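Purine nucleoside phosphorylase (Schistosoma mansoni, PDB 5KO5) probably catalyses the reversible phosphorolysis of purine nucleosides such as inosine and guanosine to the free base and ribose 1-phosphate. Local coordinates at residues 41-52 / 80-88. Sequence-based numbering, arbitrary orientation.
Sequences IEEIEERKVIPY and IVAMQGRLH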
ATOM      1  N   ILE A  41      -2.100  16.725 -28.942  1.00 32.18           N
ATOM      2  CA  ILE A  41      -1.738  15.557 -29.739  1.00 36.61           C
ATOM      3  C   ILE A  41      -2.425  15.604 -31.098  1.00 38.95           C
ATOM      4  O   ILE A  41      -1.851  15.197 -32.115  1.00 45.71           O
ATOM      5  CB  ILE A  41      -2.069  14.266 -28.966  1.00 35.99           C
ATOM      6  CG1 ILE A  41      -1.328  14.245 -27.631  1.00 32.07           C
ATOM      7  CG2 ILE A  41      -1.722  13.033 -29.788  1.00 33.49           C
ATOM      8  CD1 ILE A  41      -1.693  13.068 -26.745  1.00 32.57           C
ATOM      9  N   GLU A  42      -3.661  16.107 -31.139  1.00 43.60           N
ATOM     10  CA  GLU A  42      -4.370  16.225 -32.406  1.00 44.89           C
ATOM     11  C   GLU A  42      -3.761  17.282 -33.319  1.00 44.94           C
ATOM     12  O   GLU A  42      -4.042  17.278 -34.523  1.00 52.56           O
ATOM     13  CB  GLU A  42      -5.852  16.521 -32.163  1.00 47.18           C
ATOM     14  N   GLU A  43      -2.931  18.177 -32.783  1.00 44.25           N
ATOM     15  CA  GLU A  43      -2.328  19.252 -33.560  1.00 42.35           C
ATOM     16  C   GLU A  43      -0.860  19.007 -33.887  1.00 43.85           C
ATOM     17  O   GLU A  43      -0.183  19.919 -34.373  1.00 43.87           O
ATOM     18  CB  GLU A  43      -2.501  20.591 -32.841  1.00 48.07           C
ATOM     19  CG  GLU A  43      -3.950  21.006 -32.654  1.00 56.52           C
ATOM     20  CD  GLU A  43      -4.677  21.202 -33.970  1.00 72.48           C
ATOM     21  OE1 GLU A  43      -4.028  21.614 -34.958  1.00 77.93           O
ATOM     22  OE2 GLU A  43      -5.896  20.939 -34.017  1.00 83.40           O
ATOM     23  N   ILE A  44      -0.348  17.803 -33.627  1.00 42.47           N
ATOM     24  CA  ILE A  44       1.025  17.484 -33.995  1.00 36.93           C
ATOM     25  C   ILE A  44       1.174  17.528 -35.513  1.00 39.55           C
ATOM     26  O   ILE A  44       0.336  17.001 -36.257  1.00 42.02           O
ATOM     27  CB  ILE A  44       1.389  16.105 -33.423  1.00 30.21           C
ATOM     28  CG1 ILE A  44       1.378  16.148 -31.895  1.00 31.73           C
ATOM     29  CG2 ILE A  44       2.740  15.662 -33.913  1.00 29.98           C
ATOM     30  CD1 ILE A  44       1.485  14.787 -31.255  1.00 37.20           C
ATOM     31  N   GLU A  45       2.245  18.167 -35.984  1.00 38.13           N
ATOM     32  CA  GLU A  45       2.471  18.335 -37.412  1.00 37.98           C
ATOM     33  C   GLU A  45       3.256  17.161 -37.985  1.00 37.79           C
ATOM     34  O   GLU A  45       4.040  16.513 -37.287  1.00 39.29           O
ATOM     35  CB  GLU A  45       3.233  19.630 -37.694  1.00 39.98           C
ATOM     36  CG  GLU A  45       2.600  20.869 -37.092  1.00 48.95           C
ATOM     37  CD  GLU A  45       3.317  22.137 -37.511  1.00 60.18           C
ATOM     38  OE1 GLU A  45       3.239  22.495 -38.705  1.00 63.89           O
ATOM     39  OE2 GLU A  45       3.970  22.765 -36.651  1.00 61.18           O
ATOM     40  N   GLU A  46       3.039  16.906 -39.281  1.00 39.81           N
ATOM     41  CA  GLU A  46       3.685  15.803 -39.996  1.00 41.80           C
ATOM     42  C   GLU A  46       3.592  14.510 -39.194  1.00 39.06           C
ATOM     43  O   GLU A  46       4.555  13.752 -39.070  1.00 46.89           O
ATOM     44  CB  GLU A  46       5.132  16.132 -40.352  1.00 51.70           C
ATOM     45  CG  GLU A  46       5.300  17.382 -41.191  1.00 60.49           C
ATOM     46  CD  GLU A  46       6.708  17.930 -41.108  1.00 64.74           C
ATOM     47  OE1 GLU A  46       7.308  18.203 -42.168  1.00 66.74           O
ATOM     48  OE2 GLU A  46       7.213  18.079 -39.975  1.00 65.81           O
ATOM     49  N   ARG A  47       2.414  14.263 -38.639  1.00 36.38           N
ATOM     50  CA  ARG A  47       2.337  13.293 -37.566  1.00 33.37           C
ATOM     51  C   ARG A  47       2.215  11.870 -38.094  1.00 33.92           C
ATOM     52  O   ARG A  47       1.747  11.614 -39.206  1.00 36.68           O
ATOM     53  CB  ARG A  47       1.190  13.618 -36.617  1.00 42.08           C
ATOM     54  CG  ARG A  47      -0.178  13.430 -37.202  1.00 46.58           C
ATOM     55  CD  ARG A  47      -1.204  13.677 -36.127  1.00 46.28           C
ATOM     56  NE  ARG A  47      -2.462  13.003 -36.409  1.00 54.41           N
ATOM     57  CZ  ARG A  47      -3.361  12.708 -35.478  1.00 60.54           C
ATOM     58  NH1 ARG A  47      -4.486  12.092 -35.811  1.00 71.39           N
ATOM     59  NH2 ARG A  47      -3.126  13.024 -34.211  1.00 54.65           N
ATOM     60  N   LYS A  48       2.659  10.939 -37.261  1.00 29.98           N
ATOM     61  CA  LYS A  48       2.583   9.512 -37.532  1.00 31.47           C
ATOM     62  C   LYS A  48       1.909   8.867 -36.334  1.00 26.83           C
ATOM     63  O   LYS A  48       2.401   8.987 -35.207  1.00 26.62           O
ATOM     64  CB  LYS A  48       3.984   8.931 -37.729  1.00 39.36           C
ATOM     65  CG  LYS A  48       3.996   7.441 -37.977  1.00 43.48           C
ATOM     66  CD  LYS A  48       3.218   7.099 -39.234  1.00 49.82           C
ATOM     67  CE  LYS A  48       2.941   5.612 -39.309  1.00 53.75           C
ATOM     68  NZ  LYS A  48       2.193   5.232 -40.539  1.00 57.48           N
ATOM     69  N   VAL A  49       0.783   8.206 -36.572  1.00 28.76           N
ATOM     70  CA  VAL A  49      -0.012   7.575 -35.525  1.00 26.48           C
ATOM     71  C   VAL A  49       0.287   6.082 -35.542  1.00 25.97           C
ATOM     72  O   VAL A  49       0.086   5.412 -36.562  1.00 28.05           O
ATOM     73  CB  VAL A  49      -1.511   7.836 -35.739  1.00 32.35           C
ATOM     74  CG1 VAL A  49      -2.318   7.222 -34.610  1.00 31.17           C
ATOM     75  CG2 VAL A  49      -1.780   9.330 -35.850  1.00 30.05           C
ATOM     76  N   ILE A  50       0.758   5.556 -34.415  1.00 24.48           N
ATOM     77  CA  ILE A  50       1.121   4.145 -34.318  1.00 27.38           C
ATOM     78  C   ILE A  50       0.290   3.482 -33.225  1.00 23.67           C
ATOM     79  O   ILE A  50       0.548   3.713 -32.036  1.00 22.78           O
ATOM     80  CB  ILE A  50       2.621   3.987 -34.023  1.00 25.03           C
ATOM     81  CG1 ILE A  50       3.460   4.791 -35.021  1.00 27.31           C
ATOM     82  CG2 ILE A  50       3.011   2.521 -34.050  1.00 25.93           C
ATOM     83  CD1 ILE A  50       4.953   4.698 -34.765  1.00 29.90           C
ATOM     84  N   PRO A  51      -0.691   2.644 -33.568  1.00 24.84           N
ATOM     85  CA  PRO A  51      -1.478   1.970 -32.523  1.00 23.67           C
ATOM     86  C   PRO A  51      -0.584   1.127 -31.622  1.00 24.39           C
ATOM     87  O   PRO A  51       0.318   0.431 -32.096  1.00 23.60           O
ATOM     88  CB  PRO A  51      -2.453   1.097 -33.325  1.00 25.01           C
ATOM     89  CG  PRO A  51      -2.558   1.774 -34.665  1.00 31.87           C
ATOM     90  CD  PRO A  51      -1.197   2.353 -34.925  1.00 28.66           C
ATOM     91  N   TYR A  52      -0.836   1.205 -30.307  1.00 21.60           N
ATOM     92  CA  TYR A  52      -0.074   0.389 -29.360  1.00 20.65           C
ATOM     93  C   TYR A  52      -0.093  -1.072 -29.783  1.00 22.87           C
ATOM     94  O   TYR A  52       0.914  -1.780 -29.676  1.00 20.81           O
ATOM     95  CB  TYR A  52      -0.676   0.478 -27.952  1.00 20.11           C
ATOM     96  CG  TYR A  52      -0.629   1.816 -27.246  1.00 19.65           C
ATOM     97  CD1 TYR A  52       0.247   2.821 -27.638  1.00 19.76           C
ATOM     98  CD2 TYR A  52      -1.475   2.064 -26.163  1.00 23.45           C
ATOM     99  CE1 TYR A  52       0.272   4.044 -26.967  1.00 19.10           C
ATOM    100  CE2 TYR A  52      -1.454   3.273 -25.497  1.00 20.88           C
ATOM    101  CZ  TYR A  52      -0.586   4.262 -25.909  1.00 24.08           C
ATOM    102  OH  TYR A  52      -0.578   5.467 -25.246  1.00 23.95           O
ATOM    103  N   ILE A  80       8.526  15.433 -31.187  1.00 23.66           N
ATOM    104  CA  ILE A  80       7.929  14.925 -29.962  1.00 22.46           C
ATOM    105  C   ILE A  80       7.318  13.552 -30.209  1.00 21.89           C
ATOM    106  O   ILE A  80       7.068  13.143 -31.345  1.00 22.56           O
ATOM    107  CB  ILE A  80       6.881  15.893 -29.359  1.00 24.50           C
ATOM    108  CG1 ILE A  80       5.584  15.864 -30.165  1.00 26.93           C
ATOM    109  CG2 ILE A  80       7.428  17.319 -29.267  1.00 24.46           C
ATOM    110  CD1 ILE A  80       4.462  15.177 -29.433  1.00 39.79           C
ATOM    111  N   VAL A  81       7.089  12.836 -29.110  1.00 20.80           N
ATOM    112  CA  VAL A  81       6.335  11.587 -29.110  1.00 20.62           C
ATOM    113  C   VAL A  81       5.307  11.675 -27.992  1.00 19.85           C
ATOM    114  O   VAL A  81       5.644  12.047 -26.864  1.00 20.70           O
ATOM    115  CB  VAL A  81       7.245  10.351 -28.940  1.00 19.57           C
ATOM    116  CG1 VAL A  81       8.165  10.489 -27.723  1.00 19.79           C
ATOM    117  CG2 VAL A  81       6.413   9.083 -28.840  1.00 24.32           C
ATOM    118  N   ALA A  82       4.053  11.358 -28.303  1.00 20.20           N
ATOM    119  CA  ALA A  82       2.958  11.480 -27.348  1.00 20.06           C
ATOM    120  C   ALA A  82       2.302  10.128 -27.119  1.00 21.74           C
ATOM    121  O   ALA A  82       2.140   9.341 -28.056  1.00 21.00           O
ATOM    122  CB  ALA A  82       1.886  12.434 -27.883  1.00 21.53           C
ATOM    123  N   MET A  83       1.884   9.874 -25.878  1.00 19.13           N
ATOM    124  CA  MET A  83       1.012   8.739 -25.591  1.00 19.02           C
ATOM    125  C   MET A  83      -0.432   9.212 -25.670  1.00 21.83           C
ATOM    126  O   MET A  83      -0.864  10.042 -24.867  1.00 26.23           O
ATOM    127  CB  MET A  83       1.308   8.143 -24.218  1.00 18.22           C
ATOM    128  CG  MET A  83       2.686   7.538 -24.128  1.00 17.97           C
ATOM    129  SD  MET A  83       2.974   6.588 -22.620  1.00 20.66           S
ATOM    130  CE  MET A  83       1.978   5.123 -22.937  1.00 18.89           C
ATOM    131  N   GLN A  84      -1.176   8.694 -26.646  1.00 20.63           N
ATOM    132  CA  GLN A  84      -2.594   8.990 -26.788  1.00 21.69           C
ATOM    133  C   GLN A  84      -3.351   7.806 -26.197  1.00 22.19           C
ATOM    134  O   GLN A  84      -3.517   6.772 -26.848  1.00 22.97           O
ATOM    135  CB  GLN A  84      -2.946   9.200 -28.255  1.00 24.82           C
ATOM    136  CG  GLN A  84      -4.338   9.731 -28.467  1.00 26.77           C
ATOM    137  CD  GLN A  84      -4.624   9.962 -29.922  1.00 32.17           C
ATOM    138  OE1 GLN A  84      -4.427   9.075 -30.754  1.00 30.16           O
ATOM    139  NE2 GLN A  84      -5.078  11.164 -30.246  1.00 34.96           N
ATOM    140  N   GLY A  85      -3.807   7.956 -24.960  1.00 27.00           N
ATOM    141  CA  GLY A  85      -4.328   6.816 -24.236  1.00 27.22           C
ATOM    142  C   GLY A  85      -3.363   6.404 -23.146  1.00 25.86           C
ATOM    143  O   GLY A  85      -2.550   5.489 -23.306  1.00 31.02           O
ATOM    144  N   ARG A  86      -3.452   7.104 -22.027  1.00 24.34           N
ATOM    145  CA  ARG A  86      -2.554   6.912 -20.904  1.00 23.19           C
ATOM    146  C   ARG A  86      -2.846   5.588 -20.198  1.00 19.12           C
ATOM    147  O   ARG A  86      -3.989   5.136 -20.126  1.00 22.07           O
ATOM    148  CB  ARG A  86      -2.810   8.053 -19.931  1.00 28.76           C
ATOM    149  CG  ARG A  86      -1.885   8.143 -18.790  1.00 27.73           C
ATOM    150  CD  ARG A  86      -2.242   9.386 -18.042  1.00 32.95           C
ATOM    151  NE  ARG A  86      -1.166   9.795 -17.163  1.00 26.68           N
ATOM    152  CZ  ARG A  86      -1.082  11.006 -16.640  1.00 25.35           C
ATOM    153  NH1 ARG A  86      -2.017  11.908 -16.918  1.00 26.30           N
ATOM    154  NH2 ARG A  86      -0.071  11.306 -15.847  1.00 30.25           N
ATOM    155  N   LEU A  87      -1.799   4.970 -19.666  1.00 18.59           N
ATOM    156  CA  LEU A  87      -1.942   3.743 -18.894  1.00 16.24           C
ATOM    157  C   LEU A  87      -1.977   4.108 -17.416  1.00 15.34           C
ATOM    158  O   LEU A  87      -1.008   4.664 -16.891  1.00 16.58           O
ATOM    159  CB  LEU A  87      -0.777   2.801 -19.175  1.00 16.59           C
ATOM    160  CG  LEU A  87      -0.518   2.512 -20.652  1.00 25.05           C
ATOM    161  CD1 LEU A  87       0.747   1.679 -20.777  1.00 28.08           C
ATOM    162  CD2 LEU A  87      -1.701   1.800 -21.261  1.00 26.50           C
ATOM    163  N   HIS A  88      -3.076   3.779 -16.739  1.00 13.50           N
ATOM    164  CA  HIS A  88      -3.253   4.092 -15.322  1.00 13.28           C
ATOM    165  C   HIS A  88      -3.186   2.825 -14.481  1.00 12.65           C
ATOM    166  O   HIS A  88      -3.748   1.789 -14.848  1.00 13.25           O
ATOM    167  CB  HIS A  88      -4.618   4.727 -15.087  1.00 15.19           C
ATOM    168  CG  HIS A  88      -4.749   6.116 -15.627  1.00 22.26           C
ATOM    169  ND1 HIS A  88      -5.351   6.394 -16.838  1.00 24.10           N
ATOM    170  CD2 HIS A  88      -4.404   7.309 -15.094  1.00 25.97           C
ATOM    171  CE1 HIS A  88      -5.341   7.701 -17.039  1.00 26.35           C
ATOM    172  NE2 HIS A  88      -4.772   8.280 -15.996  1.00 26.93           N
TER
HETATM  173  O   HOH W   1      -5.963  12.539 -32.991  1.00 49.38           O
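Tyr52 lays its phenol across the end of strand 78-84. Its OH donates a hydrogen bond to the backbone O of Gly85 at 2.8 Å. The acceptor lies at the ring edge, in plane. Seen from the carbonyl, the donor stands 46° above the C=O plane, and the C=O...OH angle is 124°. The same hydroxyl rests 3.4 Å from Met83 CB. Met83 crosses the phenol at about a right angle. Its chain bends at the last torsion (chi3 73°), which turns CE back to 4.0 Å from Tyr52 CZ.

Strands 47-51 and 78-84 do not pair directly. Strand 69-75 lies between them, antiparallel to both, in the central mixed sheet of the phosphorylase-superfamily fold. Ile41 of helix 39-42 and Ile44 of the loop after it pack against strand 78-84, and both also touch Val71. Ile41 sets CG1 3.7 Å from Ala82 CB, and its CD1 lies near Met83 O. Ile44 and Ile80 meet tip to tip, CD1 to CD1 at 3.5 Å. Ile80 CG1 sits between its backbone N and carbonyl carbon, which places CG1 so that CD1 meets Ile44. Ile80 also touches Ile29 and Ile31 of strand 29-32.

Gln84 runs past Ile41. Its extended chain carries the amide alongside, with Ile41 CG2 3.9 Å from Gln84 NE2. OE1 of Gln84 is taken by Asn69 ND2. Gln84 NE2 donates to a water at 3.2 Å, and Arg47 NH2 donates to that same water at 3.1 Å. The water lies in the guanidinium plane, at its edge, while Val49 CG2 lies over one guanidinium face, toward its rim. Arg47 NH2 also makes a weak hydrogen bond to Ile41 O.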